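6-phosphogluconate dehydrogenase NAD-binding (Dyadobacter fermentans, PDB 4GBJ) probably acts as an NAD- or NADP-dependent oxidoreductase of the 6-phosphogluconate and 3-hydroxyisobutyrate dehydrogenase family. Local coordinates at residues A121-R126 / E154-G159; G14-P19 / E128-K133; G177-A182 / K243-T248; S67-A70 / A74-E77. All coordinates share one frame; numbering follows the deposited sequence.

Interactions 1, 2 and 4 all belong to the nucleotide-binding domain, while interaction 3 joins two helices of the all-helical C-terminal part. Interactions 1 and 3 are buried; interactions 2 and 4 lie partly in the open, where helices meet a neighbouring helix or loop. Interactions 1 and 2 are next to each other, their centres about 9 Å apart, and touch where strand 117-124 turns into helix 127-131, Ala125 against Leu16 and Val130. Interaction 4 touches interaction 2 through Val68 against Gly17. Hydrocarbon packing carries 1, 2 and 4, with a sodium ion on the backbone beside 1 and a guanidinium in 2, whereas interaction 3 adds a buried carboxylate.

Interaction 1 (A121-R126 / E154-G159); sequences APIFAR and ENFVKG. With NA (sodium ion), chain E.
In the core of the Rossmann-type domain, Ile123, at the C-terminal end of strand 117-124, packs on Phe156 and Val157 in the turn between helix 143-153 and strand 159-162. The tip of the isoleucine does the touching: CD1 comes to the edge of the Phe156 ring, near its plane, with Ile123 CD1 4.0 Å from Phe156 CE1. The same methyl lies 4.2 Å from CG1 of Val157, so it sits against both an aromatic rim and a branched aliphatic group. Ile123 was modelled in two conformers, so these contacts are only as sure as the copy described, in which CG1 is anti to the backbone N (chi1 -172°) and the chain runs out extended toward the turn. Strand 136-139 runs antiparallel to strand 117-124 and separates it from strand 159-162 in the sheet, and its Ile137 packs on Val157. Phe156 also meets Ile20, Ile23 and Leu24 of helix 17-26. The polar side of the turn is taken up by a sodium ion, held by the carbonyls Glu154 O at 2.2 Å and Val157 O at 2.4 Å and by two waters. One of these waters donates a hydrogen bond to Lys158 O at 2.7 Å, tying the next carbonyl into the second shell. Back on the strand, Ile123 O accepts a hydrogen bond from NZ of Lys174, the predicted active-site lysine.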
loop_
_atom_site.group_PDB
_atom_site.type_symbol
_atom_site.label_atom_id
_atom_site.label_comp_id
_atom_site.label_asym_id
_atom_site.label_seq_id
_atom_site.Cartn_x
_atom_site.Cartn_y
_atom_site.Cartn_z
ATOM N N ALA B 121 11.512 -18.591 -11.151
ATOM C CA ALA B 121 10.034 -18.672 -11.202
ATOM C C ALA B 121 9.388 -18.444 -9.858
ATOM O O ALA B 121 8.546 -19.231 -9.453
ATOM C CB ALA B 121 9.600 -20.020 -11.757
ATOM N N PRO B 122 9.725 -17.346 -9.175
ATOM C CA PRO B 122 9.118 -17.079 -7.849
ATOM C C PRO B 122 7.608 -16.952 -7.920
ATOM O O PRO B 122 7.085 -16.402 -8.883
ATOM C CB PRO B 122 9.778 -15.773 -7.415
ATOM C CG PRO B 122 10.326 -15.169 -8.668
ATOM C CD PRO B 122 10.698 -16.300 -9.536
ATOM N N ILE B 123 6.922 -17.439 -6.887
ATOM C CA ILE B 123 5.458 -17.454 -6.829
ATOM C C ILE B 123 4.942 -16.402 -5.849
ATOM O O ILE B 123 5.472 -16.233 -4.743
ATOM C CB ILE B 123 4.914 -18.887 -6.509
ATOM C CG1 ILE B 123 3.369 -18.958 -6.651
ATOM C CG2 ILE B 123 5.359 -19.399 -5.135
ATOM C CD1 ILE B 123 2.821 -20.393 -6.654
ATOM N N PHE B 124 3.846 -15.738 -6.261
ATOM C CA PHE B 124 3.153 -14.722 -5.495
ATOM C C PHE B 124 1.858 -15.364 -5.118
ATOM O O PHE B 124 0.867 -15.254 -5.843
ATOM C CB PHE B 124 2.948 -13.441 -6.330
ATOM C CG PHE B 124 4.232 -12.804 -6.828
ATOM C CD1 PHE B 124 4.640 -11.569 -6.353
ATOM C CD2 PHE B 124 5.069 -13.481 -7.716
ATOM C CE1 PHE B 124 5.787 -10.962 -6.846
ATOM C CE2 PHE B 124 6.270 -12.923 -8.134
ATOM C CZ PHE B 124 6.590 -11.639 -7.754
ATOM N N ALA B 125 1.894 -16.163 -4.058
ATOM C CA ALA B 125 0.704 -16.897 -3.613
ATOM C C ALA B 125 0.896 -17.501 -2.255
ATOM O O ALA B 125 1.848 -18.239 -2.059
ATOM C CB ALA B 125 0.386 -18.037 -4.601
ATOM N N ARG B 126 -0.035 -17.281 -1.356
ATOM C CA ARG B 126 -0.069 -17.999 -0.088
ATOM C C ARG B 126 -0.708 -19.384 -0.398
ATOM O O ARG B 126 -1.422 -19.502 -1.399
ATOM C CB ARG B 126 -0.858 -17.206 0.961
ATOM C CG ARG B 126 -0.209 -15.856 1.276
ATOM C CD ARG B 126 -0.741 -15.214 2.553
ATOM N NE ARG B 126 -2.090 -14.663 2.381
ATOM C CZ ARG B 126 -2.383 -13.497 1.803
ATOM N NH1 ARG B 126 -1.420 -12.725 1.310
ATOM N NH2 ARG B 126 -3.644 -13.101 1.704
ATOM N N GLU B 154 0.661 -22.684 -15.701
ATOM C CA GLU B 154 -0.686 -22.118 -15.886
ATOM C C GLU B 154 -1.725 -22.894 -15.094
ATOM O O GLU B 154 -2.781 -22.363 -14.812
ATOM C CB GLU B 154 -1.088 -22.104 -17.379
ATOM C CG GLU B 154 -0.516 -20.916 -18.113
ATOM C CD GLU B 154 -0.691 -20.847 -19.617
ATOM O OE1 GLU B 154 -0.894 -21.898 -20.270
ATOM O OE2 GLU B 154 -0.615 -19.715 -20.144
ATOM N N ASN B 155 -1.449 -24.153 -14.769
ATOM C CA ASN B 155 -2.380 -24.984 -14.021
ATOM C C ASN B 155 -2.547 -24.549 -12.581
ATOM O O ASN B 155 -3.618 -24.748 -12.053
ATOM C CB ASN B 155 -1.940 -26.439 -14.062
ATOM C CG ASN B 155 -2.103 -27.019 -15.447
ATOM O OD1 ASN B 155 -3.217 -27.222 -15.908
ATOM N ND2 ASN B 155 -1.016 -27.220 -16.170
ATOM N N PHE B 156 -1.544 -23.927 -11.947
ATOM C CA PHE B 156 -1.679 -23.544 -10.533
ATOM C C PHE B 156 -1.596 -22.044 -10.262
ATOM O O PHE B 156 -1.568 -21.672 -9.102
ATOM C CB PHE B 156 -0.659 -24.290 -9.658
ATOM C CG PHE B 156 0.785 -24.141 -10.000
ATOM C CD1 PHE B 156 1.563 -23.158 -9.395
ATOM C CD2 PHE B 156 1.405 -25.040 -10.845
ATOM C CE1 PHE B 156 2.927 -23.051 -9.682
ATOM C CE2 PHE B 156 2.766 -24.940 -11.120
ATOM C CZ PHE B 156 3.511 -23.938 -10.544
ATOM N N VAL B 157 -1.657 -21.189 -11.286
ATOM C CA VAL B 157 -1.690 -19.743 -11.099
ATOM C C VAL B 157 -2.646 -19.154 -12.084
ATOM O O VAL B 157 -2.924 -19.755 -13.113
ATOM C CB VAL B 157 -0.317 -19.028 -11.221
ATOM C CG1 VAL B 157 0.693 -19.549 -10.190
ATOM C CG2 VAL B 157 0.228 -19.094 -12.648
ATOM N N LYS B 158 -3.075 -17.932 -11.804
ATOM C CA LYS B 158 -3.902 -17.150 -12.704
ATOM C C LYS B 158 -2.936 -16.466 -13.680
ATOM O O LYS B 158 -2.893 -16.818 -14.845
ATOM C CB LYS B 158 -4.758 -16.146 -11.899
ATOM C CG LYS B 158 -5.522 -15.135 -12.723
ATOM C CD LYS B 158 -6.385 -14.235 -11.819
ATOM C CE LYS B 158 -6.801 -12.958 -12.501
ATOM N NZ LYS B 158 -7.742 -13.210 -13.628
ATOM N N GLY B 159 -2.087 -15.586 -13.170
ATOM C CA GLY B 159 -1.166 -14.833 -14.013
ATOM C C GLY B 159 0.241 -15.367 -14.108
ATOM O O GLY B 159 0.833 -15.788 -13.114
HETATM NA NA NA E . -4.366 -20.793 -14.717
HETATM O O HOH W 1 -3.027 -19.248 -16.097
HETATM O O HOH W 2 -5.040 -21.663 -17.182
#

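Interaction 2 (G14-P19 / E128-K133); sequences GNLGTP and EAVRAK
Pro19 and Arg131 mark the nearest approach of the two backbones, with Pro19 CA 6.3 Å from Arg131 CA. Pro19 lies near the start of helix 17-26, just after the loop with Gly14, and the bond from Thr18 N to Gly14 O, 3.1 Å, leads the chain into that helix. On the other side, helix 127-131 is short, and Lys133, with positive phi, completes a Schellman motif after it. The proline ring is the centre of the contact. Its CB stands over the middle of one face of the Arg131 guanidinium, 4.0 Å from Arg131 CZ, while Pro19 CD is 4.0 Å from Arg131 NH2. The arginine gets there by lying extended from CG to NE, so that its flat end lies over the CB corner of the ring, with CG and CD displaced toward NH2. From the inner side Val130 comes up with CG1, which is 3.9 Å from Pro19 CB. That branch is anti to the backbone N (chi1 174°), and the other, CG2, meets CD2 of Leu16 at 4.1 Å, the two side chains crossing at about a right angle. One valine thus serves two partners with its two methyls. Gly14 and Gly17 fit the GxGxxG pattern of Rossmann folds, consistent with a dinucleotide-binding turn. On the sheet side, Leu16 and Val130 both rest on Ile123 of strand 117-124; Val130 also packs on Ile20 and Ile23 of helix 17-26, and Pro127 of helix 127-131 touches Leu16.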
loop_
_atom_site.group_PDB
_atom_site.type_symbol
_atom_site.label_atom_id
_atom_site.label_comp_id
_atom_site.label_asym_id
_atom_site.label_seq_id
_atom_site.Cartn_x
_atom_site.Cartn_y
_atom_site.Cartn_z
ATOM N N GLY B 14 6.936 -28.423 0.825
ATOM C CA GLY B 14 6.481 -27.667 1.986
ATOM C C GLY B 14 5.060 -27.166 1.791
ATOM O O GLY B 14 4.279 -27.759 1.034
ATOM N N ASN B 15 4.737 -26.036 2.434
ATOM C CA ASN B 15 3.401 -25.425 2.390
ATOM C C ASN B 15 2.961 -25.045 0.980
ATOM O O ASN B 15 1.759 -25.031 0.724
ATOM C CB ASN B 15 3.343 -24.174 3.299
ATOM C CG ASN B 15 3.326 -24.482 4.791
ATOM O OD1 ASN B 15 3.702 -25.575 5.248
ATOM N ND2 ASN B 15 2.902 -23.513 5.592
ATOM N N LEU B 16 3.914 -24.695 0.079
ATOM C CA LEU B 16 3.591 -24.371 -1.304
ATOM C C LEU B 16 3.851 -25.558 -2.236
ATOM O O LEU B 16 3.079 -25.764 -3.169
ATOM C CB LEU B 16 4.381 -23.145 -1.776
ATOM C CG LEU B 16 4.109 -21.826 -1.042
ATOM C CD1 LEU B 16 5.097 -20.759 -1.499
ATOM C CD2 LEU B 16 2.703 -21.316 -1.297
ATOM N N GLY B 17 4.918 -26.321 -2.002
ATOM C CA GLY B 17 5.248 -27.464 -2.852
ATOM C C GLY B 17 4.168 -28.533 -2.899
ATOM O O GLY B 17 3.845 -29.062 -3.969
ATOM N N THR B 18 3.568 -28.835 -1.740
ATOM C CA THR B 18 2.515 -29.843 -1.653
ATOM C C THR B 18 1.329 -29.425 -2.532
ATOM O O THR B 18 1.107 -30.094 -3.549
ATOM C CB THR B 18 2.155 -30.142 -0.206
ATOM O OG1 THR B 18 3.170 -31.004 0.294
ATOM C CG2 THR B 18 0.793 -30.817 -0.054
ATOM N N PRO B 19 0.637 -28.302 -2.271
ATOM C CA PRO B 19 -0.500 -27.950 -3.136
ATOM C C PRO B 19 -0.130 -27.766 -4.603
ATOM O O PRO B 19 -0.939 -28.105 -5.465
ATOM C CB PRO B 19 -1.038 -26.635 -2.523
ATOM C CG PRO B 19 0.033 -26.161 -1.592
ATOM C CD PRO B 19 0.727 -27.389 -1.113
ATOM N N GLU B 128 -3.366 -20.950 0.264
ATOM C CA GLU B 128 -4.788 -20.912 -0.078
ATOM C C GLU B 128 -4.972 -20.424 -1.518
ATOM O O GLU B 128 -5.811 -20.964 -2.250
ATOM C CB GLU B 128 -5.600 -20.009 0.871
ATOM C CG GLU B 128 -5.224 -20.085 2.348
ATOM C CD GLU B 128 -4.132 -19.123 2.793
ATOM O OE1 GLU B 128 -3.021 -19.616 3.098
ATOM O OE2 GLU B 128 -4.356 -17.887 2.769
ATOM N N ALA B 129 -4.185 -19.403 -1.920
ATOM C CA ALA B 129 -4.255 -18.818 -3.261
ATOM C C ALA B 129 -3.855 -19.822 -4.326
ATOM O O ALA B 129 -4.311 -19.680 -5.463
ATOM C CB ALA B 129 -3.372 -17.566 -3.362
ATOM N N VAL B 130 -2.988 -20.822 -3.970
ATOM C CA VAL B 130 -2.538 -21.890 -4.875
ATOM C C VAL B 130 -3.675 -22.861 -5.108
ATOM O O VAL B 130 -3.919 -23.249 -6.251
ATOM C CB VAL B 130 -1.288 -22.643 -4.364
ATOM C CG1 VAL B 130 -0.958 -23.830 -5.278
ATOM C CG2 VAL B 130 -0.086 -21.703 -4.239
ATOM N N ARG B 131 -4.351 -23.289 -4.024
ATOM C CA ARG B 131 -5.474 -24.219 -4.134
ATOM C C ARG B 131 -6.576 -23.567 -4.938
ATOM O O ARG B 131 -7.145 -24.224 -5.810
ATOM C CB ARG B 131 -5.963 -24.680 -2.750
ATOM C CG ARG B 131 -4.950 -25.578 -2.040
ATOM C CD ARG B 131 -5.478 -26.283 -0.796
ATOM N NE ARG B 131 -4.446 -27.156 -0.211
ATOM C CZ ARG B 131 -3.458 -26.764 0.600
ATOM N NH1 ARG B 131 -3.354 -25.489 0.972
ATOM N NH2 ARG B 131 -2.572 -27.645 1.051
ATOM N N ALA B 132 -6.804 -22.250 -4.730
ATOM C CA ALA B 132 -7.818 -21.499 -5.473
ATOM C C ALA B 132 -7.319 -21.054 -6.859
ATOM O O ALA B 132 -8.117 -20.534 -7.630
ATOM C CB ALA B 132 -8.266 -20.283 -4.663
ATOM N N LYS B 133 -6.022 -21.262 -7.178
ATOM C CA LYS B 133 -5.378 -20.912 -8.456
ATOM C C LYS B 133 -5.512 -19.396 -8.781
ATOM O O LYS B 133 -5.514 -19.031 -9.962
ATOM C CB LYS B 133 -5.934 -21.777 -9.605
ATOM C CG LYS B 133 -5.749 -23.291 -9.367
ATOM C CD LYS B 133 -6.542 -24.139 -10.338
ATOM C CE LYS B 133 -6.597 -25.580 -9.904
ATOM N NZ LYS B 133 -7.615 -26.340 -10.674
#

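Interaction 3 (G177-A182 / K243-T248); sequences GNFMIA and KDINLT
The Phe179 ring is met at its edge, near its plane, by the Ile245 end methyl, with Phe179 CD1 4.1 Å from Ile245 CD1. The two planar polar groups, the Asn178 amide and the Asp244 carboxylate, are turned about 30° from each other, and Asn178 ND2 comes to 3.0 Å from Asp244 OD2. The second carboxylate oxygen is engaged within its own helix: Lys243 NZ makes a salt bridge to Asp244 OD1 at 3.2 Å, on the syn side but tilted out of the carboxylate plane. The two oxygens of this buried acid therefore face different partners. Phe179 CG is anti to the backbone N (chi1 155°), which carries the ring to the Ile245 methyl; Phe179 CB, placed by the backbone, is 4.2 Å from Thr248 CG2. With an alanine here instead of Asp244, the Lys243 ammonium would probably be left without its charge mate and the Asn178 amide with less to hold its rotation. The helical segments pass with their axes 9.9 Å apart at closest and their directions 121° apart, a steep crossing nearer to perpendicular than to antiparallel. Asn178 sits one turn after Lys174, the predicted active-site residue on the same long helix, 169-197. Ala262 of helix 260-274 packs on both Phe179 and Ile245, and the second subunit closes in as well, its Glu190 against Phe179 and its Met194 against Thr248.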
loop_
_atom_site.group_PDB
_atom_site.type_symbol
_atom_site.label_atom_id
_atom_site.label_comp_id
_atom_site.label_asym_id
_atom_site.label_seq_id
_atom_site.Cartn_x
_atom_site.Cartn_y
_atom_site.Cartn_z
ATOM N N GLY B 177 8.013 -7.043 -4.462
ATOM C CA GLY B 177 6.657 -7.310 -4.018
ATOM C C GLY B 177 6.582 -7.478 -2.516
ATOM O O GLY B 177 5.758 -6.815 -1.875
ATOM N N ASN B 178 7.491 -8.311 -1.952
ATOM C CA ASN B 178 7.587 -8.569 -0.502
ATOM C C ASN B 178 8.010 -7.309 0.270
ATOM O O ASN B 178 7.526 -7.087 1.365
ATOM C CB ASN B 178 8.547 -9.715 -0.191
ATOM C CG ASN B 178 7.964 -11.103 -0.358
ATOM O OD1 ASN B 178 6.799 -11.299 -0.735
ATOM N ND2 ASN B 178 8.774 -12.100 -0.060
ATOM N N PHE B 179 8.851 -6.493 -0.326
ATOM C CA PHE B 179 9.249 -5.194 0.233
ATOM C C PHE B 179 8.035 -4.289 0.341
ATOM O O PHE B 179 7.852 -3.667 1.372
ATOM C CB PHE B 179 10.364 -4.543 -0.605
ATOM C CG PHE B 179 10.456 -3.047 -0.525
ATOM C CD1 PHE B 179 10.996 -2.422 0.595
ATOM C CD2 PHE B 179 9.992 -2.252 -1.565
ATOM C CE1 PHE B 179 11.108 -1.047 0.640
ATOM C CE2 PHE B 179 10.058 -0.870 -1.491
ATOM C CZ PHE B 179 10.622 -0.274 -0.407
HETATM N N MSE B 180 7.178 -4.260 -0.680
HETATM C CA MSE B 180 5.996 -3.392 -0.661
HETATM C C MSE B 180 4.979 -3.910 0.338
HETATM O O MSE B 180 4.318 -3.112 0.991
HETATM C CB MSE B 180 5.362 -3.244 -2.021
HETATM C CG MSE B 180 6.180 -2.341 -2.892
HETATM SE SE MSE B 180 5.529 -2.028 -4.703
HETATM C CE MSE B 180 3.813 -1.224 -4.349
ATOM N N ILE B 181 4.910 -5.239 0.528
ATOM C CA ILE B 181 4.002 -5.792 1.539
ATOM C C ILE B 181 4.458 -5.321 2.924
ATOM O O ILE B 181 3.637 -4.857 3.704
ATOM C CB ILE B 181 3.873 -7.299 1.461
ATOM C CG1 ILE B 181 3.172 -7.730 0.145
ATOM C CG2 ILE B 181 3.083 -7.839 2.721
ATOM C CD1 ILE B 181 3.363 -9.263 -0.158
ATOM N N ALA B 182 5.767 -5.406 3.201
ATOM C CA ALA B 182 6.388 -5.005 4.474
ATOM C C ALA B 182 6.196 -3.505 4.712
ATOM O O ALA B 182 5.893 -3.107 5.855
ATOM C CB ALA B 182 7.868 -5.367 4.498
ATOM N N LYS B 243 15.209 -12.134 6.931
ATOM C CA LYS B 243 15.946 -12.796 5.843
ATOM C C LYS B 243 15.562 -12.161 4.487
ATOM O O LYS B 243 16.442 -11.762 3.725
ATOM C CB LYS B 243 15.617 -14.292 5.807
ATOM C CG LYS B 243 16.368 -15.091 4.701
ATOM C CD LYS B 243 15.913 -16.566 4.592
ATOM C CE LYS B 243 14.554 -16.792 3.930
ATOM N NZ LYS B 243 14.512 -16.337 2.491
ATOM N N ASP B 244 14.245 -11.937 4.272
ATOM C CA ASP B 244 13.756 -11.386 3.013
ATOM C C ASP B 244 14.132 -9.912 2.822
ATOM O O ASP B 244 14.594 -9.558 1.733
ATOM C CB ASP B 244 12.234 -11.580 2.838
ATOM C CG ASP B 244 11.815 -12.945 2.263
ATOM O OD1 ASP B 244 12.733 -13.770 1.900
ATOM O OD2 ASP B 244 10.579 -13.173 2.107
ATOM N N ILE B 245 13.974 -9.066 3.829
ATOM C CA ILE B 245 14.352 -7.666 3.658
ATOM C C ILE B 245 15.879 -7.528 3.446
ATOM O O ILE B 245 16.297 -6.640 2.725
ATOM C CB ILE B 245 13.832 -6.764 4.796
ATOM C CG1 ILE B 245 13.788 -5.326 4.386
ATOM C CG2 ILE B 245 14.624 -6.915 6.090
ATOM C CD1 ILE B 245 12.737 -5.002 3.275
ATOM N N ASN B 246 16.684 -8.359 4.070
ATOM C CA ASN B 246 18.132 -8.356 3.859
ATOM C C ASN B 246 18.502 -8.770 2.450
ATOM O O ASN B 246 19.459 -8.193 1.911
ATOM C CB ASN B 246 18.862 -9.227 4.855
ATOM C CG ASN B 246 19.004 -8.572 6.225
ATOM O OD1 ASN B 246 18.981 -7.356 6.380
ATOM N ND2 ASN B 246 19.135 -9.353 7.273
ATOM N N LEU B 247 17.727 -9.703 1.803
ATOM C CA LEU B 247 17.970 -10.057 0.388
ATOM C C LEU B 247 17.714 -8.809 -0.476
ATOM O O LEU B 247 18.458 -8.526 -1.392
ATOM C CB LEU B 247 17.054 -11.201 -0.079
ATOM C CG LEU B 247 17.249 -12.615 0.508
ATOM C CD1 LEU B 247 16.295 -13.555 -0.104
ATOM C CD2 LEU B 247 18.663 -13.135 0.283
ATOM N N THR B 248 16.639 -8.069 -0.175
ATOM C CA THR B 248 16.294 -6.845 -0.891
ATOM C C THR B 248 17.395 -5.791 -0.737
ATOM O O THR B 248 17.796 -5.152 -1.723
ATOM C CB THR B 248 14.952 -6.354 -0.389
ATOM O OG1 THR B 248 13.997 -7.374 -0.677
ATOM C CG2 THR B 248 14.556 -4.992 -0.980
#

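Interaction 4 (S67-A70 / A74-E77); sequences SVLA and AVEE
Leu69 points its side chain at the start of helix 72-78 and lies against Ala74 and Val75 there. The base of the leucine meets the alanine directly: Leu69 CB is 3.9 Å from Ala74 CB, methylene against methyl. Farther out, the branch bearing CD1 reaches along the first turn of the helix, where Leu69 CD1 is 3.8 Å from Ala74 O and 4.0 Å from Val75 CA. It gets there because CG is anti to the carbonyl carbon, beside the backbone N (chi1 -58°). Val75 answers with one methyl only; CG2 sits 4.1 Å from Leu69 CD1, and about as near to Leu69 CB, so it lies alongside the leucine rather than against its tip. The whole is the turn of a Rossmann-type strand-to-helix connection: strand 64-67 ends, the chain passes Leu69 and Ala70, and it turns into helix 72-78, whose early residues pack on Leu69. Asp71 OD1 takes a hydrogen bond from Ala74 N in the first turn of that helix, and Ser97 OG is hydrogen-bonded to Leu69 N, fixing the loop from the next strand's end. Leu107 of helix 101-113 also packs on Val75. What passes between loop and helix is carbon packing, with a carbonyl oxygen merely brushed by a methyl, so the contact itself is apolar and undirected; the directional bonds nearby, from Ala74 N and Leu69 N to those polar side chains, lie outside it.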
loop_
_atom_site.group_PDB
_atom_site.type_symbol
_atom_site.label_atom_id
_atom_site.label_comp_id
_atom_site.label_asym_id
_atom_site.label_seq_id
_atom_site.Cartn_x
_atom_site.Cartn_y
_atom_site.Cartn_z
ATOM N N SER B 67 11.631 -26.900 -8.206
ATOM C CA SER B 67 12.071 -26.883 -6.820
ATOM C C SER B 67 11.413 -25.748 -6.076
ATOM O O SER B 67 11.184 -24.655 -6.623
ATOM C CB SER B 67 13.589 -26.779 -6.703
ATOM O OG SER B 67 14.085 -25.514 -7.116
ATOM N N VAL B 68 11.094 -26.002 -4.821
ATOM C CA VAL B 68 10.551 -24.947 -3.974
ATOM C C VAL B 68 11.082 -25.251 -2.601
ATOM O O VAL B 68 10.772 -26.302 -2.022
ATOM C CB VAL B 68 9.025 -24.757 -4.066
ATOM C CG1 VAL B 68 8.262 -25.985 -3.669
ATOM C CG2 VAL B 68 8.581 -23.562 -3.227
ATOM N N LEU B 69 12.056 -24.423 -2.178
ATOM C CA LEU B 69 12.788 -24.610 -0.942
ATOM C C LEU B 69 12.821 -23.318 -0.152
ATOM O O LEU B 69 12.373 -22.286 -0.642
ATOM C CB LEU B 69 14.183 -25.128 -1.270
ATOM C CG LEU B 69 14.202 -26.453 -2.075
ATOM C CD1 LEU B 69 15.562 -26.730 -2.643
ATOM C CD2 LEU B 69 13.814 -27.642 -1.214
ATOM N N ALA B 70 13.193 -23.425 1.126
ATOM C CA ALA B 70 13.101 -22.328 2.087
ATOM C C ALA B 70 13.943 -21.140 1.759
ATOM O O ALA B 70 13.484 -20.015 1.979
ATOM C CB ALA B 70 13.476 -22.797 3.489
ATOM N N ALA B 74 19.483 -23.677 0.862
ATOM C CA ALA B 74 18.809 -24.929 0.537
ATOM C C ALA B 74 18.880 -25.221 -0.993
ATOM O O ALA B 74 19.101 -26.360 -1.386
ATOM C CB ALA B 74 17.361 -24.898 0.996
ATOM N N VAL B 75 18.777 -24.190 -1.840
ATOM C CA VAL B 75 18.801 -24.393 -3.307
ATOM C C VAL B 75 20.212 -24.732 -3.755
ATOM O O VAL B 75 20.416 -25.640 -4.578
ATOM C CB VAL B 75 18.220 -23.176 -4.071
ATOM C CG1 VAL B 75 18.266 -23.412 -5.573
ATOM C CG2 VAL B 75 16.781 -22.898 -3.631
ATOM N N GLU B 76 21.198 -24.021 -3.223
ATOM C CA GLU B 76 22.601 -24.275 -3.580
ATOM C C GLU B 76 23.075 -25.654 -3.122
ATOM O O GLU B 76 23.843 -26.286 -3.834
ATOM C CB GLU B 76 23.509 -23.218 -2.979
ATOM C CG GLU B 76 23.336 -21.854 -3.618
ATOM C CD GLU B 76 24.083 -20.757 -2.870
ATOM O OE1 GLU B 76 25.028 -21.086 -2.117
ATOM O OE2 GLU B 76 23.711 -19.572 -3.015
ATOM N N GLU B 77 22.624 -26.109 -1.932
ATOM C CA GLU B 77 23.010 -27.428 -1.374
ATOM C C GLU B 77 22.462 -28.543 -2.253
ATOM O O GLU B 77 23.093 -29.575 -2.437
ATOM C CB GLU B 77 22.475 -27.573 0.072
ATOM C CG GLU B 77 22.365 -28.990 0.646
ATOM C CD GLU B 77 21.762 -29.049 2.040
ATOM O OE1 GLU B 77 20.996 -28.127 2.404
ATOM O OE2 GLU B 77 22.019 -30.046 2.753
#